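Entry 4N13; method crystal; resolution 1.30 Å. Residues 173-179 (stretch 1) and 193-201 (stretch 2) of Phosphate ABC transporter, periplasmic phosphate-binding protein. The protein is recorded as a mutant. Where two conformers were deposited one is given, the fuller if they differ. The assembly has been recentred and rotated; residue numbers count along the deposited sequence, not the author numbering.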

# COMPACT_ATOMS: atom_id res chain seq x y z
N VAL A 173 -6.38 3.41 15.48
CA VAL A 173 -5.15 2.70 15.83
C VAL A 173 -4.26 3.60 16.68
O VAL A 173 -3.70 3.16 17.68
CB VAL A 173 -4.36 2.19 14.59
CG1 VAL A 173 -3.07 1.50 15.06
CG2 VAL A 173 -5.17 1.24 13.76
N ILE A 174 -4.11 4.85 16.28
CA ILE A 174 -3.29 5.79 17.03
C ILE A 174 -3.83 5.98 18.45
O ILE A 174 -3.08 5.90 19.42
CB ILE A 174 -3.19 7.13 16.27
CG1 ILE A 174 -2.36 6.95 15.00
CG2 ILE A 174 -2.59 8.20 17.13
CD1 ILE A 174 -2.48 8.13 14.03
N GLU A 175 -5.13 6.24 18.56
CA GLU A 175 -5.70 6.46 19.88
C GLU A 175 -5.57 5.23 20.77
O GLU A 175 -5.17 5.31 21.93
CB GLU A 175 -7.16 6.89 19.80
CG GLU A 175 -7.70 7.32 21.16
CD GLU A 175 -9.06 7.96 21.08
OE1 GLU A 175 -9.12 9.15 20.75
OE2 GLU A 175 -10.07 7.27 21.35
N LYS A 176 -5.86 4.07 20.21
CA LYS A 176 -5.79 2.83 20.97
C LYS A 176 -4.35 2.54 21.42
O LYS A 176 -4.11 2.11 22.54
CB LYS A 176 -6.36 1.66 20.15
CG LYS A 176 -6.46 0.35 20.92
CD LYS A 176 -7.51 0.35 22.02
CE LYS A 176 -8.93 0.41 21.48
NZ LYS A 176 -9.92 0.43 22.60
N THR A 177 -3.38 2.78 20.54
CA THR A 177 -1.98 2.53 20.87
C THR A 177 -1.57 3.46 22.02
O THR A 177 -0.88 3.05 22.96
CB THR A 177 -1.09 2.76 19.63
OG1 THR A 177 -1.45 1.82 18.61
CG2 THR A 177 0.36 2.55 19.97
N SER A 178 -2.05 4.70 21.98
CA SER A 178 -1.73 5.68 23.02
C SER A 178 -2.29 5.28 24.38
O SER A 178 -1.74 5.67 25.40
CB SER A 178 -2.20 7.07 22.60
OG SER A 178 -3.59 7.28 22.80
N LEU A 179 -3.37 4.49 24.39
CA LEU A 179 -4.04 4.10 25.62
C LEU A 179 -3.72 2.70 26.08
O LEU A 179 -4.06 2.35 27.20
CB LEU A 179 -5.56 4.20 25.43
CG LEU A 179 -6.14 5.61 25.36
CD1 LEU A 179 -7.62 5.56 25.03
CD2 LEU A 179 -5.89 6.35 26.68
N LYS A 193 2.64 11.73 10.86
CA LYS A 193 2.71 12.97 11.63
C LYS A 193 1.78 12.92 12.85
O LYS A 193 2.15 13.32 13.96
CB LYS A 193 2.37 14.18 10.74
CG LYS A 193 2.37 15.51 11.48
CD LYS A 193 2.07 16.65 10.51
CE LYS A 193 2.06 18.02 11.20
NZ LYS A 193 1.92 19.11 10.18
N ASN A 194 0.57 12.42 12.63
CA ASN A 194 -0.43 12.29 13.69
C ASN A 194 0.05 11.37 14.81
O ASN A 194 -0.23 11.60 15.98
CB ASN A 194 -1.73 11.73 13.12
CG ASN A 194 -2.20 12.46 11.90
OD1 ASN A 194 -1.62 12.34 10.82
ND2 ASN A 194 -3.27 13.22 12.06
N SER A 195 0.77 10.31 14.46
CA SER A 195 1.26 9.38 15.46
C SER A 195 2.38 9.98 16.30
O SER A 195 2.46 9.77 17.51
CB SER A 195 1.66 8.03 14.83
OG SER A 195 2.87 8.09 14.09
N ILE A 196 3.22 10.77 15.64
CA ILE A 196 4.30 11.49 16.30
C ILE A 196 3.72 12.56 17.26
O ILE A 196 4.13 12.65 18.41
CB ILE A 196 5.23 12.10 15.22
CG1 ILE A 196 6.08 11.00 14.57
CG2 ILE A 196 6.10 13.20 15.80
CD1 ILE A 196 7.04 10.30 15.52
N GLU A 197 2.77 13.35 16.78
CA GLU A 197 2.14 14.38 17.60
C GLU A 197 1.47 13.78 18.83
O GLU A 197 1.29 14.47 19.84
CB GLU A 197 1.11 15.17 16.77
CG GLU A 197 1.74 16.10 15.72
CD GLU A 197 0.75 16.58 14.65
OE1 GLU A 197 -0.32 15.96 14.47
OE2 GLU A 197 1.08 17.55 13.95
N LYS A 198 1.10 12.50 18.74
CA LYS A 198 0.50 11.76 19.85
C LYS A 198 1.55 11.12 20.77
O LYS A 198 1.23 10.53 21.81
CB LYS A 198 -0.43 10.68 19.28
CG LYS A 198 -1.39 10.06 20.24
CD LYS A 198 -2.50 11.04 20.62
CE LYS A 198 -3.72 10.33 21.16
NZ LYS A 198 -4.75 11.30 21.64
N GLY A 199 2.83 11.23 20.41
CA GLY A 199 3.90 10.73 21.24
C GLY A 199 4.19 9.24 21.08
O GLY A 199 4.82 8.64 21.95
N LEU A 200 3.80 8.67 19.94
CA LEU A 200 4.04 7.25 19.70
C LEU A 200 5.36 7.06 18.99
O LEU A 200 6.03 8.04 18.68
CB LEU A 200 2.88 6.63 18.93
CG LEU A 200 1.53 6.89 19.60
CD1 LEU A 200 0.42 6.28 18.73
CD2 LEU A 200 1.47 6.36 21.04
N ASN A 201 5.78 5.82 18.82
CA ASN A 201 7.03 5.50 18.13
C ASN A 201 6.78 4.72 16.85
O ASN A 201 6.09 3.73 16.89
CB ASN A 201 7.96 4.69 19.02
CG ASN A 201 9.41 4.74 18.53
OD1 ASN A 201 10.03 5.80 18.49
ND2 ASN A 201 9.92 3.61 18.05

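The contact between residues 173-179 and 193-201 is made by van der Waals packing alone: no hydrogen bond crosses it, and the two stretches together bury 329 Å² against each other. Three residues account for most of this surface, Ile-174 from the first stretch and Leu-200 and Lys-198 from the second.

Ile-174 contributes the largest share, 86 Å². Its CA-to-CB bond points sideways to the second stretch, but the side chain, with chi1 in m and chi2 in t, brings its end nearer. Ile-174 CD1 lies 3.8 Å from CB of Asn-194 and 3.9 Å from the backbone N of Ser-195, so the methyl group rests against the last helical turns of the second stretch. Here the backbones also come close, with CA of Ile-174 and CA of Ser-195 6.0 Å apart. The small side chain of Ser-195 suits this close approach; its CB is 4.2 Å from Ile-174 CG1, and its hydroxyl is hydrogen-bonded to a residue elsewhere in the structure. Asn-194 offers mainly its CB to the contact: the CA-to-CB bond points toward the first stretch, while the end of the side chain leads away, keeping the polar amide clear of the isoleucine methyl. The other branch of Ile-174 reaches further along the second stretch, with CG2 3.8 Å from CG of Lys-198 and 3.9 Å from CD1 of Leu-200.

Leu-200, buried and pointing toward the first stretch, gives up 68 Å². Both methyls lie against Thr-177, with CD1 nearer Ile-174 and CD2 nearer Ser-178. Leu-200 CD1 sits 3.6 Å from the backbone O of Ile-174 and 3.9 Å from CG2 of Thr-177, and Leu-200 CD2 lies 3.8 Å from CA of Ser-178. Ile-174 O, which meets this CD1 methyl, also accepts the helical hydrogen bond from Ser-178 N (3.0 Å). Thr-177 is bonded within its own helix: its OG1 donates to Val-173 O at 2.8 Å, leaving the CG2 methyl to meet the leucine.

The turn that delivers Leu-200 is a Schellman motif. Gly-199 has positive phi (83°), and its N donates to Ile-196 O at 2.8 Å while Leu-200 N donates to Ser-195 O at 3.0 Å. A side chain at Gly-199 would be jammed against the carbonyl O of Lys-198, so the backbone angles themselves call for glycine, although this residue does not touch the first stretch.

Lys-198 covers the more exposed side of the contact and loses 60 Å². Its long aliphatic chain does the packing: Lys-198 CG meets Ile-174 CG2, and Lys-198 CE lies 3.5 Å from OG of Ser-178. Ser-178, with chi1 in p, donates from OG to Glu-175 O at 2.7 Å, again a bond within the helix. The lysine thus lays its methylene groups over the contact without a polar bond to the first stretch.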